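Local coordinates for protein Two-component system sensor histidine kinase (Bacteroides thetaiotaomicron, PDB 3OTT) that probably senses saccharides outside the cell through this extracellular region and passes the signal on by phosphorylating a histidine with ATP to regulate transcription, at residues L489-G494 against E516-Y521; G533-V538 against N558-S563; D527-V532 against R540-D545; R374-Y379 against A389-I394. All blocks are in the same frame, centred on the assembly; numbering follows the deposited sequence.

Overall arrangement
All four contacts belong to the second of two beta-propellers in this sensor region, the one built from strands between residues 310 and 623. Along the chain interaction 4 comes first, then interaction 1, while the segments of interactions 2 and 3 alternate. Interactions 1, 2 and 3 meet on the blade of strands 519-524 to 547-552: interaction 3 pairs its middle strands, and interactions 1 and 2 join it to the preceding and following blades. Their centres lie about 10 to 18 Å apart. Together they tie this blade internally and to both neighbours; interaction 4 pairs strands in the blade that begins with strand 375-380, about 21 to 26 Å away between centres, touching none.

Interaction 1 (L489-G494 against E516-Y521); sequences LYNNKG and EKSPNY
The flat groups that meet Ser518 are the peptide carbonyl of Asn492 and the carboxamide of Asn491. Ser518 OG lies in the plane of the Asn492 carbonyl and donates a hydrogen bond to Asn492 O over 2.9 Å, with a C=O...OG angle of 146°. The Asn491 amide presents its OD1 to the same hydroxyl, but at 3.7 Å from Ser518 OG it only packs there. Behind it, Asn491 CB sits over one face of the Tyr490 ring, offset toward the rim, and Tyr490 also packs on Ser130 of the second subunit. The ring of Pro519 comes up to the loop with its CG-CD edge, CG standing 3.4 Å from Gly494 O and CD 3.7 Å from Asn492 O. Residues 490-494 link the second and third strands of one propeller blade, and Ser518 and Pro519 belong to the next blade, near its first strand, so the contact bridges two successive blades. Ser518 OG is anti to its backbone N (chi1 174°), which turns it to the loop. An alanine at Ser518 would probably leave Asn492 O without its hydroxyl donor and make the loop less firmly fixed to the next blade. A water also spans the gap, donating to Leu489 O and to Pro519 O, 2.9 Å from the latter, and accepting from Asn492 N. The Asn492 side chain leads the other way: its OD1 accepts from Lys493 N at 2.8 Å, and also receives Lys507 NZ.

Interaction 2 (G533-V538 against N558-S563); sequences GFHGGV and NNEILS
Gly533 CA rests 3.7 Å from Ile561 CD1, where the central hairpin of one propeller blade meets the first strand of the next. A side chain on this glycine would run tightly into that methyl. Phe534 opens the type II turn of the hairpin, which runs to Gly537; its ring lies across the turn with Gly537 O over the ring centre, and its own O approaches Ile561 CD1 to 3.4 Å. His535 carries the largest share of the contact. Its imidazole lies alongside the Glu560 side chain, with Glu560 CA over one face in a CH-pi contact 4.3 Å from the ring centroid, and Glu560 CG 3.3 Å from His535 NE2. The ring and carboxylate planes are 50° apart, and Lys132 of the second subunit packs on the same glutamate. Gly536, at a positive phi, gives a weak hydrogen bond from its N to Asn559 O (3.2 Å, 135° at the hydrogen). At Gly537 a side chain would collide with the Phe534 ring. The Ile561 side chain is extended (chi2 -169°), with CD1 anti to CA, and its terminal methyl reaches in among the hairpin residues, 3.6 Å from Gly537 O and 4.1 Å from Val538 CG1.

Interaction 3 (D527-V532 against R540-D545); sequences DGLLWV and RINPKD
Trp531 and Arg540 lie side by side as a non-hydrogen-bonded pair, and their contact is of the CH-pi kind. Arg540 CB stands 4.0 Å from the centroid of the indole six-membered ring, 7° off its normal; CG follows over the same face nearer the rim, and CD comes within 3.5 Å of Trp531 CZ2. The bend at chi3 of 65° starts the turn at NE, and the guanidinium plane ends 76° from the indole, its NH1 held by Arg584 O and Lys585 O. The indole NE1 is bonded to Asp525 OD2. An alanine at Trp531 would probably leave the methylenes of Arg540 without their aromatic cover and Asp525 without its indole donor. Backbone hydrogen bonds join Leu530 and Ile541 in both directions, Leu530 N to Ile541 O and Ile541 N to Leu530 O, each 2.8 Å. Apolar contacts line the other face of the sheet, where Leu530 CB meets Ile541 CB and Val532 CG2 lies 3.5 Å from Ile541 CD1. Past the paired strands, Leu529 CD2 presses on Asn542 CB at 3.3 Å, and Pro543 covers Gly528 O with its CD. Asn542 OD1 then accepts from Lys544 N at 3.0 Å, an Asx turn that ends the strand. These are the two middle strands of a four-stranded propeller blade: the Leu530 and Ile541 face packs on Trp486 and Ile495 of the preceding blade, whereas Trp531 and Arg540 reach Arg584 and Met587 in the loop before strand 589-591 of the following one.

Interaction 4 (R374-Y379 against A389-I394); sequences RIRHIY and ATDGSI
His377 and Ala389 pack closely at one end of this hairpin. Ala389 N donates to His377 O at 2.8 Å, and the two CB atoms are 4.1 Å apart. Ala389 O is gripped twice, by Arg376 N at 2.8 Å and more weakly by His377 N: a classic beta bulge that shifts the register by one residue. Ile375 CD1 packs on Thr390 CG2 at 3.8 Å, and Thr390 OG1 accepts from Gly392 N in an ST turn while donating to Ser393 O. The other end is polar, with Arg376 and Asp391 partly exposed. Asp391 N binds Arg374 O over a longer 3.3 Å, and the Asp391 carboxylate lies at the edge of the Arg376 guanidinium, in a salt bridge from NH1 to OD1 (3.2 Å, on the syn side) and, weakly, to OD2. Arg374, buried, passes the same carboxylate with its CD 3.4 Å from Asp391 OD2, its guanidinium going on to Asp72, Asp113 and Gln129 of the second subunit; Gln129 O also takes Arg376 NH2. The contact pairs the first two strands of a propeller blade: Ile378 faces strand 326-331 of the blade before, while Arg376 and Ala389 lean on strand 421-426 of the blade after.

Interaction 1 (L489-G494 against E516-Y521)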
# COMPACT_ATOMS: atom_id res chain seq x y z
N LEU B 489 -27.19 3.43 29.22
CA LEU B 489 -26.68 4.81 29.29
C LEU B 489 -25.19 4.87 29.64
O LEU B 489 -24.69 4.01 30.31
CB LEU B 489 -27.50 5.70 30.26
CG LEU B 489 -29.02 5.65 29.96
CD1 LEU B 489 -29.72 4.49 30.72
CD2 LEU B 489 -29.70 6.93 30.20
N TYR B 490 -24.48 5.90 29.18
CA TYR B 490 -23.05 6.02 29.43
C TYR B 490 -22.83 6.38 30.91
O TYR B 490 -23.48 7.31 31.45
CB TYR B 490 -22.46 7.08 28.48
CG TYR B 490 -20.98 7.43 28.71
CD1 TYR B 490 -19.95 6.56 28.30
CD2 TYR B 490 -20.61 8.65 29.34
CE1 TYR B 490 -18.59 6.87 28.50
CE2 TYR B 490 -19.22 8.98 29.55
CZ TYR B 490 -18.23 8.08 29.10
OH TYR B 490 -16.88 8.37 29.29
N ASN B 491 -21.93 5.66 31.57
CA ASN B 491 -21.53 5.95 32.99
C ASN B 491 -22.69 6.39 33.91
O ASN B 491 -22.72 7.49 34.44
CB ASN B 491 -20.30 6.90 33.08
CG ASN B 491 -19.61 6.86 34.49
OD1 ASN B 491 -19.44 5.77 35.08
ND2 ASN B 491 -19.25 8.03 35.03
N ASN B 492 -23.64 5.47 34.07
CA ASN B 492 -24.89 5.67 34.80
C ASN B 492 -25.07 4.49 35.77
O ASN B 492 -24.15 3.70 35.96
CB ASN B 492 -26.05 5.68 33.79
CG ASN B 492 -27.26 6.51 34.28
OD1 ASN B 492 -28.03 6.07 35.13
ND2 ASN B 492 -27.43 7.69 33.71
N LYS B 493 -26.24 4.35 36.35
CA LYS B 493 -26.49 3.27 37.32
C LYS B 493 -27.70 2.47 36.82
O LYS B 493 -28.73 3.05 36.52
CB LYS B 493 -26.77 3.86 38.75
CG LYS B 493 -25.74 4.95 39.23
CD LYS B 493 -25.72 5.30 40.76
CE LYS B 493 -27.01 6.00 41.27
NZ LYS B 493 -26.87 7.49 41.66
N GLY B 494 -27.58 1.17 36.72
CA GLY B 494 -28.67 0.35 36.26
C GLY B 494 -28.86 0.50 34.74
O GLY B 494 -27.98 1.04 34.03
N GLU B 516 -18.31 0.79 40.71
CA GLU B 516 -17.38 0.01 39.91
C GLU B 516 -18.13 -0.97 38.97
O GLU B 516 -17.58 -1.44 37.98
CB GLU B 516 -16.30 -0.70 40.78
CG GLU B 516 -16.83 -1.78 41.73
CD GLU B 516 -15.72 -2.49 42.52
OE1 GLU B 516 -15.68 -2.31 43.76
OE2 GLU B 516 -14.88 -3.22 41.92
N LYS B 517 -19.40 -1.24 39.26
CA LYS B 517 -20.14 -2.14 38.40
C LYS B 517 -21.09 -1.41 37.44
O LYS B 517 -22.07 -1.97 36.97
CB LYS B 517 -20.83 -3.25 39.21
CG LYS B 517 -19.82 -4.22 39.76
CD LYS B 517 -20.40 -5.10 40.82
CE LYS B 517 -21.21 -6.20 40.21
NZ LYS B 517 -21.12 -7.42 41.05
N SER B 518 -20.77 -0.15 37.18
CA SER B 518 -21.50 0.65 36.20
C SER B 518 -21.45 -0.04 34.82
O SER B 518 -20.38 -0.39 34.35
CB SER B 518 -20.92 2.05 36.13
OG SER B 518 -21.52 2.77 35.09
N PRO B 519 -22.60 -0.27 34.20
CA PRO B 519 -22.68 -1.07 32.95
C PRO B 519 -22.14 -0.34 31.76
O PRO B 519 -22.25 0.87 31.71
CB PRO B 519 -24.20 -1.32 32.75
CG PRO B 519 -24.92 -0.33 33.63
CD PRO B 519 -23.93 0.25 34.63
N ASN B 520 -21.59 -1.06 30.80
CA ASN B 520 -21.15 -0.42 29.59
C ASN B 520 -21.39 -1.29 28.35
O ASN B 520 -20.90 -0.97 27.30
CB ASN B 520 -19.67 -0.01 29.67
CG ASN B 520 -18.74 -1.21 29.48
OD1 ASN B 520 -18.96 -2.26 30.11
ND2 ASN B 520 -17.74 -1.09 28.58
N TYR B 521 -22.17 -2.35 28.47
CA TYR B 521 -22.50 -3.15 27.32
C TYR B 521 -23.80 -3.87 27.53
O TYR B 521 -24.07 -4.38 28.62
CB TYR B 521 -21.41 -4.21 27.00
CG TYR B 521 -21.35 -4.48 25.50
CD1 TYR B 521 -22.20 -5.41 24.90
CD2 TYR B 521 -20.45 -3.77 24.67
CE1 TYR B 521 -22.18 -5.61 23.48
CE2 TYR B 521 -20.41 -3.98 23.29
CZ TYR B 521 -21.27 -4.90 22.69
OH TYR B 521 -21.22 -5.12 21.30
O HOH W 1 -23.96 3.11 32.48

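Interaction 2 (G533-V538 against N558-S563)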
# COMPACT_ATOMS: atom_id res chain seq x y z
N GLY B 533 -22.78 -5.97 30.44
CA GLY B 533 -21.36 -6.07 30.67
C GLY B 533 -20.99 -4.93 31.57
O GLY B 533 -21.51 -3.80 31.43
N PHE B 534 -20.12 -5.23 32.52
CA PHE B 534 -19.48 -4.24 33.34
C PHE B 534 -18.02 -4.65 33.57
O PHE B 534 -17.56 -5.74 33.13
CB PHE B 534 -20.23 -4.07 34.69
CG PHE B 534 -20.50 -5.36 35.44
CD1 PHE B 534 -19.55 -5.89 36.31
CD2 PHE B 534 -21.72 -6.02 35.31
CE1 PHE B 534 -19.79 -7.07 37.03
CE2 PHE B 534 -21.99 -7.21 36.04
CZ PHE B 534 -21.02 -7.74 36.87
N HIS B 535 -17.30 -3.79 34.28
CA HIS B 535 -15.90 -4.04 34.60
C HIS B 535 -15.71 -5.34 35.35
O HIS B 535 -16.04 -5.42 36.52
CB HIS B 535 -15.26 -2.84 35.35
CG HIS B 535 -14.82 -1.76 34.43
ND1 HIS B 535 -15.70 -1.03 33.65
CD2 HIS B 535 -13.58 -1.31 34.10
CE1 HIS B 535 -15.03 -0.17 32.90
NE2 HIS B 535 -13.74 -0.31 33.17
N GLY B 536 -15.15 -6.33 34.65
CA GLY B 536 -14.78 -7.61 35.22
C GLY B 536 -15.91 -8.54 35.60
O GLY B 536 -15.81 -9.29 36.58
N GLY B 537 -16.99 -8.50 34.82
CA GLY B 537 -18.10 -9.42 34.99
C GLY B 537 -19.28 -9.11 34.07
O GLY B 537 -19.30 -8.08 33.32
N VAL B 538 -20.24 -10.03 34.07
CA VAL B 538 -21.48 -9.82 33.32
C VAL B 538 -22.66 -10.20 34.19
O VAL B 538 -22.52 -10.90 35.17
CB VAL B 538 -21.56 -10.68 31.99
CG1 VAL B 538 -20.33 -10.50 31.14
CG2 VAL B 538 -21.75 -12.15 32.31
N ASN B 558 -11.08 -4.39 37.69
CA ASN B 558 -11.28 -3.24 36.81
C ASN B 558 -10.65 -3.61 35.46
O ASN B 558 -9.48 -3.26 35.18
CB ASN B 558 -10.68 -1.96 37.45
CG ASN B 558 -11.24 -1.67 38.90
OD1 ASN B 558 -12.47 -1.49 39.09
ND2 ASN B 558 -10.33 -1.61 39.90
N ASN B 559 -11.42 -4.37 34.67
CA ASN B 559 -10.99 -5.01 33.41
C ASN B 559 -12.08 -4.81 32.36
O ASN B 559 -13.11 -5.46 32.41
CB ASN B 559 -10.73 -6.50 33.64
CG ASN B 559 -10.62 -7.29 32.35
OD1 ASN B 559 -10.04 -6.80 31.38
ND2 ASN B 559 -11.18 -8.51 32.32
N GLU B 560 -11.84 -3.91 31.42
CA GLU B 560 -12.87 -3.38 30.57
C GLU B 560 -13.38 -4.32 29.49
O GLU B 560 -12.63 -4.97 28.80
CB GLU B 560 -12.37 -2.13 29.88
CG GLU B 560 -11.62 -1.10 30.77
CD GLU B 560 -11.04 0.05 29.94
OE1 GLU B 560 -11.39 0.15 28.72
OE2 GLU B 560 -10.23 0.85 30.49
N ILE B 561 -14.68 -4.34 29.32
CA ILE B 561 -15.31 -5.12 28.24
C ILE B 561 -15.38 -4.27 26.96
O ILE B 561 -15.90 -3.15 27.00
CB ILE B 561 -16.72 -5.59 28.64
CG1 ILE B 561 -16.62 -6.60 29.81
CG2 ILE B 561 -17.41 -6.18 27.48
CD1 ILE B 561 -17.90 -7.31 30.11
N LEU B 562 -14.83 -4.80 25.87
CA LEU B 562 -14.75 -4.06 24.60
C LEU B 562 -15.92 -4.41 23.64
O LEU B 562 -16.46 -3.54 22.97
CB LEU B 562 -13.38 -4.21 23.92
CG LEU B 562 -12.00 -3.82 24.55
CD1 LEU B 562 -10.79 -4.09 23.55
CD2 LEU B 562 -11.92 -2.37 25.13
N SER B 563 -16.31 -5.69 23.62
CA SER B 563 -17.33 -6.20 22.76
C SER B 563 -17.87 -7.51 23.33
O SER B 563 -17.14 -8.25 24.00
CB SER B 563 -16.78 -6.46 21.35
OG SER B 563 -17.86 -6.67 20.43

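Interaction 3 (D527-V532 against R540-D545)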
# COMPACT_ATOMS: atom_id res chain seq x y z
N ASP B 527 -32.62 -16.76 23.24
CA ASP B 527 -33.66 -17.22 24.18
C ASP B 527 -34.38 -16.02 24.80
O ASP B 527 -35.24 -16.19 25.67
CB ASP B 527 -33.07 -18.13 25.27
CG ASP B 527 -32.83 -19.58 24.79
OD1 ASP B 527 -33.82 -20.35 24.64
OD2 ASP B 527 -31.66 -19.98 24.59
N GLY B 528 -34.02 -14.81 24.35
CA GLY B 528 -34.53 -13.58 24.95
C GLY B 528 -34.06 -13.11 26.34
O GLY B 528 -34.76 -12.30 26.99
N LEU B 529 -32.92 -13.60 26.82
CA LEU B 529 -32.35 -13.10 28.10
C LEU B 529 -31.44 -11.95 27.80
O LEU B 529 -30.90 -11.91 26.71
CB LEU B 529 -31.64 -14.20 28.89
CG LEU B 529 -32.66 -15.26 29.36
CD1 LEU B 529 -32.16 -16.66 29.20
CD2 LEU B 529 -33.01 -15.01 30.75
N LEU B 530 -31.31 -11.00 28.71
CA LEU B 530 -30.41 -9.84 28.49
C LEU B 530 -29.06 -10.04 29.13
O LEU B 530 -28.97 -10.47 30.26
CB LEU B 530 -30.98 -8.58 29.10
CG LEU B 530 -31.87 -7.61 28.34
CD1 LEU B 530 -32.63 -8.31 27.30
CD2 LEU B 530 -32.82 -6.92 29.29
N TRP B 531 -28.02 -9.61 28.46
CA TRP B 531 -26.68 -9.67 29.01
C TRP B 531 -26.14 -8.25 29.16
O TRP B 531 -26.12 -7.47 28.16
CB TRP B 531 -25.79 -10.54 28.10
CG TRP B 531 -26.21 -11.99 28.13
CD1 TRP B 531 -27.20 -12.55 27.43
CD2 TRP B 531 -25.66 -13.03 28.96
NE1 TRP B 531 -27.32 -13.91 27.73
CE2 TRP B 531 -26.38 -14.21 28.68
CE3 TRP B 531 -24.62 -13.06 29.91
CZ2 TRP B 531 -26.07 -15.45 29.28
CZ3 TRP B 531 -24.33 -14.26 30.52
CH2 TRP B 531 -25.04 -15.45 30.21
N VAL B 532 -25.73 -7.91 30.39
CA VAL B 532 -25.12 -6.63 30.70
C VAL B 532 -23.62 -6.79 31.05
O VAL B 532 -23.23 -7.64 31.86
CB VAL B 532 -25.86 -5.88 31.86
CG1 VAL B 532 -25.31 -4.39 32.03
CG2 VAL B 532 -27.39 -5.82 31.62
N ARG B 540 -26.75 -11.61 33.80
CA ARG B 540 -27.80 -12.15 32.95
C ARG B 540 -29.15 -11.80 33.56
O ARG B 540 -29.40 -12.09 34.69
CB ARG B 540 -27.66 -13.66 32.82
CG ARG B 540 -28.66 -14.26 31.85
CD ARG B 540 -28.56 -15.79 31.74
NE ARG B 540 -28.92 -16.36 33.03
CZ ARG B 540 -28.67 -17.61 33.43
NH1 ARG B 540 -28.05 -18.49 32.67
NH2 ARG B 540 -29.04 -17.96 34.62
N ILE B 541 -30.03 -11.20 32.78
CA ILE B 541 -31.31 -10.72 33.22
C ILE B 541 -32.43 -11.44 32.48
O ILE B 541 -32.40 -11.52 31.26
CB ILE B 541 -31.43 -9.23 32.93
CG1 ILE B 541 -30.46 -8.45 33.82
CG2 ILE B 541 -32.86 -8.70 33.18
CD1 ILE B 541 -30.22 -7.01 33.33
N ASN B 542 -33.42 -11.93 33.21
CA ASN B 542 -34.62 -12.44 32.55
C ASN B 542 -35.77 -11.40 32.63
O ASN B 542 -36.29 -11.12 33.70
CB ASN B 542 -34.99 -13.83 33.09
CG ASN B 542 -36.26 -14.42 32.45
OD1 ASN B 542 -37.03 -13.74 31.74
ND2 ASN B 542 -36.49 -15.69 32.74
N PRO B 543 -36.17 -10.83 31.48
CA PRO B 543 -37.06 -9.68 31.50
C PRO B 543 -38.49 -10.08 31.78
O PRO B 543 -39.29 -9.20 32.06
CB PRO B 543 -36.94 -9.11 30.06
CG PRO B 543 -35.92 -9.93 29.37
CD PRO B 543 -35.79 -11.21 30.10
N LYS B 544 -38.83 -11.38 31.72
CA LYS B 544 -40.15 -11.83 32.15
C LYS B 544 -40.46 -11.50 33.60
O LYS B 544 -41.56 -11.05 33.91
CB LYS B 544 -40.37 -13.34 31.93
CG LYS B 544 -40.51 -13.75 30.47
CD LYS B 544 -40.58 -15.27 30.30
CE LYS B 544 -40.32 -15.65 28.81
NZ LYS B 544 -41.56 -15.39 28.00
N ASP B 545 -39.54 -11.84 34.48
CA ASP B 545 -39.75 -11.67 35.92
C ASP B 545 -38.77 -10.65 36.54
O ASP B 545 -38.78 -10.44 37.75
CB ASP B 545 -39.63 -13.02 36.63
CG ASP B 545 -38.22 -13.59 36.57
OD1 ASP B 545 -37.40 -13.18 35.71
OD2 ASP B 545 -37.91 -14.51 37.38

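Interaction 4 (R374-Y379 against A389-I394)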
# COMPACT_ATOMS: atom_id res chain seq x y z
N ARG B 374 -16.56 8.03 11.55
CA ARG B 374 -16.68 7.24 12.76
C ARG B 374 -18.04 6.49 12.76
O ARG B 374 -19.09 7.09 12.91
CB ARG B 374 -16.48 8.13 13.99
CG ARG B 374 -16.37 7.40 15.33
CD ARG B 374 -15.61 8.22 16.42
NE ARG B 374 -14.22 8.52 16.10
CZ ARG B 374 -13.19 7.70 16.29
NH1 ARG B 374 -13.33 6.47 16.86
NH2 ARG B 374 -11.99 8.12 15.93
N ILE B 375 -17.97 5.19 12.52
CA ILE B 375 -19.12 4.32 12.40
C ILE B 375 -19.33 3.77 13.79
O ILE B 375 -18.35 3.38 14.47
CB ILE B 375 -18.78 3.11 11.49
CG1 ILE B 375 -18.21 3.57 10.12
CG2 ILE B 375 -20.03 2.24 11.31
CD1 ILE B 375 -19.05 4.59 9.47
N ARG B 376 -20.59 3.75 14.23
CA ARG B 376 -20.92 3.28 15.59
C ARG B 376 -21.88 2.07 15.57
O ARG B 376 -21.93 1.32 16.52
CB ARG B 376 -21.43 4.44 16.46
CG ARG B 376 -20.68 5.75 16.26
CD ARG B 376 -20.76 6.75 17.36
NE ARG B 376 -19.96 6.26 18.40
CZ ARG B 376 -18.89 6.81 18.98
NH1 ARG B 376 -18.39 8.02 18.68
NH2 ARG B 376 -18.36 6.07 19.92
N HIS B 377 -22.57 1.84 14.47
CA HIS B 377 -23.48 0.72 14.40
C HIS B 377 -23.97 0.49 12.99
O HIS B 377 -24.16 1.45 12.24
CB HIS B 377 -24.67 0.85 15.36
CG HIS B 377 -25.35 -0.46 15.65
ND1 HIS B 377 -26.72 -0.63 15.55
CD2 HIS B 377 -24.84 -1.67 15.98
CE1 HIS B 377 -27.02 -1.88 15.85
NE2 HIS B 377 -25.90 -2.53 16.13
N ILE B 378 -24.06 -0.79 12.64
CA ILE B 378 -24.59 -1.22 11.36
C ILE B 378 -25.81 -2.15 11.62
O ILE B 378 -25.74 -3.08 12.43
CB ILE B 378 -23.50 -1.96 10.54
CG1 ILE B 378 -22.21 -1.15 10.53
CG2 ILE B 378 -24.00 -2.24 9.08
CD1 ILE B 378 -20.93 -1.96 10.02
N TYR B 379 -26.91 -1.91 10.90
CA TYR B 379 -28.16 -2.58 11.13
C TYR B 379 -28.93 -2.81 9.83
O TYR B 379 -29.04 -1.94 8.95
CB TYR B 379 -28.98 -1.73 12.07
CG TYR B 379 -30.39 -2.22 12.32
CD1 TYR B 379 -30.62 -3.37 13.10
CD2 TYR B 379 -31.46 -1.53 11.81
CE1 TYR B 379 -31.90 -3.83 13.33
CE2 TYR B 379 -32.76 -1.98 12.03
CZ TYR B 379 -32.96 -3.13 12.81
OH TYR B 379 -34.22 -3.56 13.07
N ALA B 389 -25.25 3.97 11.92
CA ALA B 389 -25.24 5.09 12.82
C ALA B 389 -23.82 5.58 12.86
O ALA B 389 -22.85 4.76 12.95
CB ALA B 389 -25.75 4.67 14.25
N THR B 390 -23.67 6.91 12.78
CA THR B 390 -22.36 7.55 12.76
C THR B 390 -22.35 8.87 13.54
O THR B 390 -23.42 9.32 13.99
CB THR B 390 -21.88 7.90 11.30
OG1 THR B 390 -22.48 9.12 10.86
CG2 THR B 390 -22.10 6.77 10.27
N ASP B 391 -21.17 9.51 13.67
CA ASP B 391 -21.04 10.82 14.33
C ASP B 391 -21.42 11.94 13.39
O ASP B 391 -21.34 13.11 13.78
CB ASP B 391 -19.59 11.08 14.88
CG ASP B 391 -19.33 10.39 16.23
OD1 ASP B 391 -20.27 9.75 16.79
OD2 ASP B 391 -18.17 10.42 16.71
N GLY B 392 -21.86 11.57 12.18
CA GLY B 392 -22.54 12.47 11.24
C GLY B 392 -23.97 11.97 10.93
O GLY B 392 -24.37 11.87 9.75
N SER B 393 -24.73 11.67 11.98
CA SER B 393 -26.13 11.26 11.92
C SER B 393 -26.29 9.87 11.27
O SER B 393 -25.31 9.13 11.16
CB SER B 393 -27.02 12.35 11.26
OG SER B 393 -28.42 12.03 11.36
N ILE B 394 -27.52 9.51 10.89
CA ILE B 394 -27.82 8.21 10.37
C ILE B 394 -27.87 8.21 8.84
O ILE B 394 -28.23 9.19 8.22
CB ILE B 394 -29.14 7.66 10.96
CG1 ILE B 394 -30.34 8.58 10.69
CG2 ILE B 394 -29.01 7.55 12.43
CD1 ILE B 394 -31.69 7.79 10.73